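Local coordinates for protein tartronate semialdehyde reductase (Salmonella typhimurium, PDB 1VPD) that probably reduces tartronate semialdehyde to D-glycerate with NADH or NADPH, in the last step of galactarate breakdown, at residues 239-244 with 280-285; 266-271 with 287-292. All coordinates share one frame; numbering follows the deposited sequence.

Contact 1 (239-244 with 280-285)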
ATOM      1  N   ASP A 239       3.458   8.602   7.959  1.00 12.70           N
ATOM      2  CA  ASP A 239       3.955   9.445   6.886  1.00 13.38           C
ATOM      3  C   ASP A 239       3.486   9.005   5.492  1.00 13.20           C
ATOM      4  O   ASP A 239       3.249   9.862   4.627  1.00 13.45           O
ATOM      5  CB  ASP A 239       5.481   9.610   6.940  1.00 14.18           C
ATOM      6  CG  ASP A 239       5.930  10.577   8.006  1.00 15.43           C
ATOM      7  OD1 ASP A 239       5.121  11.435   8.460  1.00 14.92           O
ATOM      8  OD2 ASP A 239       7.098  10.549   8.459  1.00 17.69           O
ATOM      9  N   LEU A 240       3.380   7.696   5.273  1.00 12.41           N
ATOM     10  CA  LEU A 240       2.834   7.173   4.025  1.00 12.87           C
ATOM     11  C   LEU A 240       1.327   7.408   3.905  1.00 12.14           C
ATOM     12  O   LEU A 240       0.845   7.743   2.829  1.00 10.90           O
ATOM     13  CB  LEU A 240       3.152   5.690   3.844  1.00 13.32           C
ATOM     14  CG  LEU A 240       4.641   5.399   3.687  1.00 15.66           C
ATOM     15  CD1 LEU A 240       4.851   3.880   3.712  1.00 18.12           C
ATOM     16  CD2 LEU A 240       5.177   6.005   2.408  1.00 17.32           C
ATOM     17  N   HIS A 241       0.595   7.273   5.006  1.00 11.39           N
ATOM     18  CA  HIS A 241      -0.835   7.522   4.963  1.00 11.31           C
ATOM     19  C   HIS A 241      -1.113   9.007   4.707  1.00 11.43           C
ATOM     20  O   HIS A 241      -2.066   9.322   3.999  1.00 11.02           O
ATOM     21  CB  HIS A 241      -1.568   6.997   6.205  1.00 10.20           C
ATOM     22  CG  HIS A 241      -2.948   6.505   5.899  1.00 10.39           C
ATOM     23  ND1 HIS A 241      -3.546   5.482   6.599  1.00 11.25           N
ATOM     24  CD2 HIS A 241      -3.851   6.905   4.965  1.00 11.43           C
ATOM     25  CE1 HIS A 241      -4.758   5.263   6.102  1.00 12.41           C
ATOM     26  NE2 HIS A 241      -4.970   6.117   5.113  1.00 10.40           N
ATOM     27  N   ILE A 242      -0.258   9.898   5.212  1.00 11.52           N
ATOM     28  CA  ILE A 242      -0.349  11.320   4.909  1.00 11.43           C
ATOM     29  C   ILE A 242      -0.267  11.555   3.399  1.00 11.94           C
ATOM     30  O   ILE A 242      -1.059  12.313   2.840  1.00 11.95           O
ATOM     31  CB  ILE A 242       0.744  12.146   5.666  1.00 11.14           C
ATOM     32  CG1 ILE A 242       0.360  12.265   7.147  1.00 10.91           C
ATOM     33  CG2 ILE A 242       0.910  13.527   5.036  1.00 11.78           C
ATOM     34  CD1 ILE A 242       1.442  12.835   8.065  1.00 11.85           C
ATOM     35  N   LYS A 243       0.689  10.908   2.745  1.00 12.16           N
ATOM     36  CA  LYS A 243       0.839  11.014   1.285  1.00 12.32           C
ATOM     37  C   LYS A 243      -0.423  10.536   0.564  1.00 11.84           C
ATOM     38  O   LYS A 243      -0.890  11.204  -0.372  1.00 11.87           O
ATOM     39  CB  LYS A 243       2.095  10.263   0.832  1.00 12.91           C
ATOM     40  CG  LYS A 243       2.256  10.027  -0.663  1.00 13.21           C
ATOM     41  CD  LYS A 243       1.633   8.728  -1.145  1.00 13.21           C
ATOM     42  CE  LYS A 243       2.206   7.477  -0.466  1.00 13.24           C
ATOM     43  NZ  LYS A 243       1.650   6.191  -1.042  1.00 11.08           N
ATOM     44  N   ASP A 244      -0.992   9.421   1.022  1.00 11.21           N
ATOM     45  CA  ASP A 244      -2.226   8.916   0.415  1.00 11.04           C
ATOM     46  C   ASP A 244      -3.383   9.898   0.627  1.00 11.13           C
ATOM     47  O   ASP A 244      -4.155  10.137  -0.295  1.00 11.41           O
ATOM     48  CB  ASP A 244      -2.628   7.553   0.964  1.00 10.85           C
ATOM     49  CG  ASP A 244      -1.732   6.429   0.494  1.00 11.55           C
ATOM     50  OD1 ASP A 244      -1.063   6.553  -0.575  1.00 12.62           O
ATOM     51  OD2 ASP A 244      -1.641   5.389   1.175  1.00 11.36           O
ATOM     52  N   ASP A 280       5.541   5.797  13.037  1.00 14.13           N
ATOM     53  CA  ASP A 280       4.710   4.806  13.706  1.00 13.88           C
ATOM     54  C   ASP A 280       3.650   4.252  12.763  1.00 13.42           C
ATOM     55  O   ASP A 280       3.242   4.927  11.821  1.00 13.25           O
ATOM     56  CB  ASP A 280       3.994   5.406  14.909  1.00 14.33           C
ATOM     57  CG  ASP A 280       4.896   5.632  16.097  1.00 17.84           C
ATOM     58  OD1 ASP A 280       6.021   5.073  16.153  1.00 19.37           O
ATOM     59  OD2 ASP A 280       4.509   6.332  17.045  1.00 19.99           O
ATOM     60  N   ASP A 281       3.207   3.024  13.018  1.00 13.13           N
ATOM     61  CA  ASP A 281       2.044   2.454  12.350  1.00 12.58           C
ATOM     62  C   ASP A 281       0.859   3.393  12.479  1.00 12.47           C
ATOM     63  O   ASP A 281       0.738   4.103  13.463  1.00 12.85           O
ATOM     64  CB  ASP A 281       1.671   1.117  12.968  1.00 13.08           C
ATOM     65  CG  ASP A 281       0.521   0.440  12.247  1.00 13.26           C
ATOM     66  OD1 ASP A 281       0.714  -0.007  11.096  1.00 13.96           O
ATOM     67  OD2 ASP A 281      -0.611   0.319  12.771  1.00 13.94           O
ATOM     68  N   HIS A 282      -0.032   3.377  11.492  1.00 12.40           N
ATOM     69  CA  HIS A 282      -1.187   4.272  11.539  1.00 12.30           C
ATOM     70  C   HIS A 282      -2.220   4.023  12.653  1.00 12.72           C
ATOM     71  O   HIS A 282      -3.045   4.901  12.913  1.00 13.63           O
ATOM     72  CB  HIS A 282      -1.864   4.477  10.172  1.00 11.66           C
ATOM     73  CG  HIS A 282      -2.286   3.245   9.425  1.00 10.88           C
ATOM     74  ND1 HIS A 282      -2.024   1.936   9.789  1.00 14.02           N
ATOM     75  CD2 HIS A 282      -2.952   3.173   8.250  1.00  7.65           C
ATOM     76  CE1 HIS A 282      -2.532   1.117   8.874  1.00 10.76           C
ATOM     77  NE2 HIS A 282      -3.107   1.847   7.938  1.00 13.85           N
ATOM     78  N   SER A 283      -2.098   2.903  13.358  1.00 13.53           N
ATOM     79  CA  SER A 283      -2.790   2.697  14.634  1.00 13.35           C
ATOM     80  C   SER A 283      -2.452   3.808  15.638  1.00 13.21           C
ATOM     81  O   SER A 283      -3.224   4.060  16.565  1.00 12.79           O
ATOM     82  CB  SER A 283      -2.475   1.304  15.215  1.00 13.70           C
ATOM     83  OG  SER A 283      -1.075   1.113  15.386  1.00 14.27           O
ATOM     84  N   ALA A 284      -1.320   4.492  15.451  1.00 13.40           N
ATOM     85  CA  ALA A 284      -0.939   5.620  16.309  1.00 13.26           C
ATOM     86  C   ALA A 284      -1.870   6.835  16.177  1.00 12.79           C
ATOM     87  O   ALA A 284      -1.772   7.789  16.940  1.00 12.29           O
ATOM     88  CB  ALA A 284       0.514   6.020  16.078  1.00 14.34           C
ATOM     89  N   LEU A 285      -2.815   6.796  15.245  1.00 13.06           N
ATOM     90  CA  LEU A 285      -3.896   7.772  15.298  1.00 13.21           C
ATOM     91  C   LEU A 285      -4.576   7.734  16.650  1.00 12.33           C
ATOM     92  O   LEU A 285      -5.067   8.749  17.131  1.00 12.72           O
ATOM     93  CB  LEU A 285      -4.938   7.486  14.219  1.00 14.62           C
ATOM     94  CG  LEU A 285      -4.866   8.222  12.911  1.00 16.97           C
ATOM     95  CD1 LEU A 285      -5.801   7.544  11.925  1.00 17.67           C
ATOM     96  CD2 LEU A 285      -5.226   9.693  13.096  1.00 17.96           C
TER
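Near the predicted active site, with its side chain about 7 Å from that of Lys175, His241 of helix 238-255 meets His282, which begins the 3-10 turn 282-284. The two imidazoles meet rim to rim, their centroids 5.1 Å apart and their planes turned by 50°, so neither lies over the other's face. The His282 ring is probably turned over in the model, so which of its atoms faces His241 is not settled. CG of His282 is wedged between its backbone N and carbonyl carbon (chi1 54°), which carries the ring off the turn toward the helix. His241 NE2 is hydrogen-bonded to the carbonyl O of Gln179. The turn has its own lock, an Asx turn: Ser283 N donates to Asp281 OD2 over 3.0 Å, with an N-H...O angle of 161°. Ser283 OG reaches the anti lone pair of that Asp281 OD2 at 2.8 Å, and Lys223 adds a salt bridge. On the helix, Lys243, a predicted NAD(+)-binding residue, bridges from NZ to Asp244 OD1 at 2.8 Å. L(+)-tartaric acid, probably from the crystallisation liquor, lies about 4 Å from the His282 side chain and may mark a pocket. Phe236 meets both imidazoles, while helix 170-198 receives His241 on Ala183 and His282 on Val182 and Ile186.

Contact 2 (266-271 with 287-292)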
HETATM    1  N   MSE A 266      -6.582  14.226   8.144  1.00 10.47           N
HETATM    2  CA  MSE A 266      -5.315  14.759   7.658  1.00 10.39           C
HETATM    3  C   MSE A 266      -4.671  15.717   8.657  1.00 10.15           C
HETATM    4  O   MSE A 266      -3.466  15.594   8.923  1.00 10.21           O
HETATM    5  CB  MSE A 266      -5.456  15.434   6.295  1.00 10.25           C
HETATM    6  CG  MSE A 266      -4.264  16.270   5.874  1.00 11.40           C
HETATM    7 SE   MSE A 266      -2.639  15.171   5.647  0.86 15.86          SE
HETATM    8  CE  MSE A 266      -2.447  15.384   3.727  1.00 16.47           C
ATOM      9  N   GLU A 267      -5.451  16.621   9.240  1.00 10.13           N
ATOM     10  CA  GLU A 267      -4.898  17.555  10.212  1.00 10.49           C
ATOM     11  C   GLU A 267      -4.459  16.820  11.473  1.00 10.67           C
ATOM     12  O   GLU A 267      -3.458  17.212  12.087  1.00 11.04           O
ATOM     13  CB  GLU A 267      -5.876  18.688  10.525  1.00 11.09           C
ATOM     14  CG  GLU A 267      -6.206  19.561   9.293  1.00 11.44           C
ATOM     15  CD  GLU A 267      -4.981  20.070   8.558  1.00 12.38           C
ATOM     16  OE1 GLU A 267      -4.105  20.674   9.230  1.00 10.70           O
ATOM     17  OE2 GLU A 267      -4.901  19.871   7.308  1.00 12.30           O
HETATM   18  N   MSE A 268      -5.185  15.779  11.866  1.00 10.62           N
HETATM   19  CA  MSE A 268      -4.758  14.932  12.984  1.00 10.35           C
HETATM   20  C   MSE A 268      -3.396  14.286  12.689  1.00 10.71           C
HETATM   21  O   MSE A 268      -2.502  14.245  13.573  1.00 11.33           O
HETATM   22  CB  MSE A 268      -5.777  13.818  13.284  1.00 11.29           C
HETATM   23  CG  MSE A 268      -7.161  14.328  13.636  1.00 11.47           C
HETATM   24 SE   MSE A 268      -8.329  12.827  14.017  0.85 15.85          SE
HETATM   25  CE  MSE A 268      -9.983  13.859  13.946  1.00 14.77           C
HETATM   26  N   MSE A 269      -3.242  13.764  11.477  1.00 10.28           N
HETATM   27  CA  MSE A 269      -1.978  13.170  11.074  1.00 10.46           C
HETATM   28  C   MSE A 269      -0.848  14.200  11.012  1.00 11.10           C
HETATM   29  O   MSE A 269       0.296  13.875  11.382  1.00 11.71           O
HETATM   30  CB  MSE A 269      -2.129  12.417   9.749  1.00 11.24           C
HETATM   31  CG  MSE A 269      -2.994  11.175   9.846  1.00 11.49           C
HETATM   32 SE   MSE A 269      -2.793  10.145   8.230  0.87 18.61          SE
HETATM   33  CE  MSE A 269      -4.042   8.712   8.710  1.00 14.02           C
ATOM     34  N   GLN A 270      -1.151  15.449  10.625  1.00 10.52           N
ATOM     35  CA  GLN A 270      -0.133  16.520  10.698  1.00 10.80           C
ATOM     36  C   GLN A 270       0.335  16.736  12.146  1.00 11.17           C
ATOM     37  O   GLN A 270       1.539  16.886  12.412  1.00 11.42           O
ATOM     38  CB  GLN A 270      -0.631  17.827  10.061  1.00 10.80           C
ATOM     39  CG  GLN A 270      -0.853  17.708   8.565  1.00 10.62           C
ATOM     40  CD  GLN A 270       0.446  17.615   7.765  1.00 12.31           C
ATOM     41  OE1 GLN A 270       1.499  18.123   8.202  1.00 15.16           O
ATOM     42  NE2 GLN A 270       0.387  16.952   6.606  1.00 12.51           N
ATOM     43  N   ALA A 271      -0.607  16.732  13.087  1.00 11.12           N
ATOM     44  CA  ALA A 271      -0.257  16.858  14.491  1.00 11.36           C
ATOM     45  C   ALA A 271       0.625  15.689  14.951  1.00 11.93           C
ATOM     46  O   ALA A 271       1.618  15.909  15.673  1.00 11.47           O
ATOM     47  CB  ALA A 271      -1.518  16.970  15.354  1.00 11.31           C
ATOM     48  N   CYS A 287      -3.147   7.591  19.465  1.00 12.61           N
ATOM     49  CA  CYS A 287      -2.357   8.434  20.357  1.00 12.84           C
ATOM     50  C   CYS A 287      -2.773   9.909  20.284  1.00 12.75           C
ATOM     51  O   CYS A 287      -2.672  10.631  21.272  1.00 13.02           O
ATOM     52  CB  CYS A 287      -0.859   8.256  20.108  1.00 13.30           C
ATOM     53  SG  CYS A 287      -0.309   6.538  20.120  1.00 15.44           S
ATOM     54  N   TYR A 288      -3.256  10.356  19.115  1.00 11.91           N
ATOM     55  CA  TYR A 288      -3.802  11.699  18.988  1.00 11.75           C
ATOM     56  C   TYR A 288      -4.970  11.890  19.952  1.00 11.15           C
ATOM     57  O   TYR A 288      -5.029  12.861  20.711  1.00 11.55           O
ATOM     58  CB  TYR A 288      -4.236  11.953  17.532  1.00 11.47           C
ATOM     59  CG  TYR A 288      -4.925  13.276  17.316  1.00 11.30           C
ATOM     60  CD1 TYR A 288      -4.194  14.425  17.048  1.00 11.75           C
ATOM     61  CD2 TYR A 288      -6.309  13.389  17.369  1.00 12.20           C
ATOM     62  CE1 TYR A 288      -4.825  15.662  16.853  1.00 11.66           C
ATOM     63  CE2 TYR A 288      -6.940  14.613  17.192  1.00 11.00           C
ATOM     64  CZ  TYR A 288      -6.193  15.747  16.935  1.00 11.42           C
ATOM     65  OH  TYR A 288      -6.807  16.952  16.733  1.00 11.70           O
ATOM     66  N   TYR A 289      -5.907  10.961  19.907  1.00 10.68           N
ATOM     67  CA  TYR A 289      -7.056  11.005  20.794  1.00 11.12           C
ATOM     68  C   TYR A 289      -6.658  10.847  22.266  1.00 11.53           C
ATOM     69  O   TYR A 289      -7.213  11.520  23.135  1.00 12.18           O
ATOM     70  CB  TYR A 289      -8.027   9.913  20.422  1.00 11.32           C
ATOM     71  CG  TYR A 289      -8.849  10.229  19.191  1.00 10.41           C
ATOM     72  CD1 TYR A 289     -10.054  10.902  19.302  1.00 10.86           C
ATOM     73  CD2 TYR A 289      -8.408   9.876  17.925  1.00 12.27           C
ATOM     74  CE1 TYR A 289     -10.807  11.210  18.184  1.00 10.80           C
ATOM     75  CE2 TYR A 289      -9.164  10.168  16.790  1.00 11.73           C
ATOM     76  CZ  TYR A 289     -10.367  10.824  16.933  1.00 11.33           C
ATOM     77  OH  TYR A 289     -11.131  11.096  15.822  1.00 11.87           O
ATOM     78  N   GLU A 290      -5.710   9.949  22.549  1.00 11.38           N
ATOM     79  CA  GLU A 290      -5.247   9.754  23.924  1.00 11.96           C
ATOM     80  C   GLU A 290      -4.687  11.039  24.511  1.00 12.43           C
ATOM     81  O   GLU A 290      -4.909  11.368  25.676  1.00 13.12           O
ATOM     82  CB  GLU A 290      -4.172   8.665  23.965  1.00 11.80           C
ATOM     83  CG  GLU A 290      -4.709   7.280  23.684  1.00 13.15           C
ATOM     84  CD  GLU A 290      -3.633   6.208  23.636  1.00 15.21           C
ATOM     85  OE1 GLU A 290      -2.459   6.513  23.290  1.00 16.19           O
ATOM     86  OE2 GLU A 290      -3.994   5.051  23.918  1.00 15.03           O
ATOM     87  N   LYS A 291      -3.942  11.775  23.694  1.00 13.07           N
ATOM     88  CA  LYS A 291      -3.297  12.986  24.153  1.00 14.21           C
ATOM     89  C   LYS A 291      -4.311  14.099  24.385  1.00 13.99           C
ATOM     90  O   LYS A 291      -4.213  14.851  25.356  1.00 14.87           O
ATOM     91  CB  LYS A 291      -2.194  13.382  23.181  1.00 15.29           C
ATOM     92  CG  LYS A 291      -0.978  12.457  23.359  1.00 19.14           C
ATOM     93  CD  LYS A 291       0.131  12.656  22.316  1.00 22.95           C
ATOM     94  CE  LYS A 291       1.279  11.672  22.589  1.00 25.15           C
ATOM     95  NZ  LYS A 291       2.412  11.791  21.628  1.00 25.05           N
ATOM     96  N   LEU A 292      -5.325  14.197  23.527  1.00 13.27           N
ATOM     97  CA  LEU A 292      -6.327  15.244  23.716  1.00 12.63           C
ATOM     98  C   LEU A 292      -7.346  14.916  24.836  1.00 12.29           C
ATOM     99  O   LEU A 292      -7.789  15.810  25.555  1.00 12.77           O
ATOM    100  CB  LEU A 292      -7.064  15.529  22.393  0.56 12.61           C
ATOM    101  CG  LEU A 292      -6.458  16.577  21.449  0.56 12.63           C
ATOM    102  CD1 LEU A 292      -5.140  16.131  20.881  0.56 12.02           C
ATOM    103  CD2 LEU A 292      -7.452  16.859  20.312  0.56 13.32           C
TER
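Tyr289 OH is hydrogen-bonded to Glu191 OE1 of helix 170-198, and the terminal CE of Met268, modelled as selenomethionine, lies 3.5 Å from Tyr289 OH. Met268 comes from helix 260-274 and supplies most of that helix's share of the contact with helix 285-293. Its chain runs extended beyond CG (chi2 -179°), which draws it across the Tyr288 ring at roughly a right angle and on toward Tyr289. Over the first ring, Met268 CG makes a CH-pi contact, 3.8 Å from the Tyr288 centroid and 22° off the normal. The selenium then sits obliquely to both aromatics in paired Met-aromatic contacts: Met268 SE is 4.5 Å from the Tyr288 centroid and 4.8 Å from that of Tyr289. One turn on from Met268, Ala271 CB meets the ring edge at Tyr288 CE1, 3.9 Å away. The short helical segments cross at 77°, their axes 10.5 Å apart at closest approach, a wide spacing that these large side chains bridge. At this surface junction helix 170-198 adds its own contacts: Tyr289 also touches Ser190 and Thr194, and Met269, which points away from the contact, touches Ala183 of that helix and Ile242 of helix 238-255.

The segments alternate along the chain: 239-244, 266-271, 280-285, then 287-292, so the two contacts cross in sequence within one helical domain, distinct from the sheet-based Rossmann-type domain. Their centres lie 11 Å apart on the same side of the chain's centre. The direct join is between the successive helices 238-255 and 260-274: Ile242 CG1 packs on Met269 CB at 3.6 Å, and His241 CG meets Met269 CE at 3.7 Å. Helix 260-274 thus presents Met269 to contact 1 and Met268 to contact 2. Helix 170-198 touches both. Contact 1 includes the predicted NAD(+)-binding Lys243 and lies near the predicted catalytic Lys175, whereas contact 2 lies at the surface, about 22 Å from the chain's centre to its own.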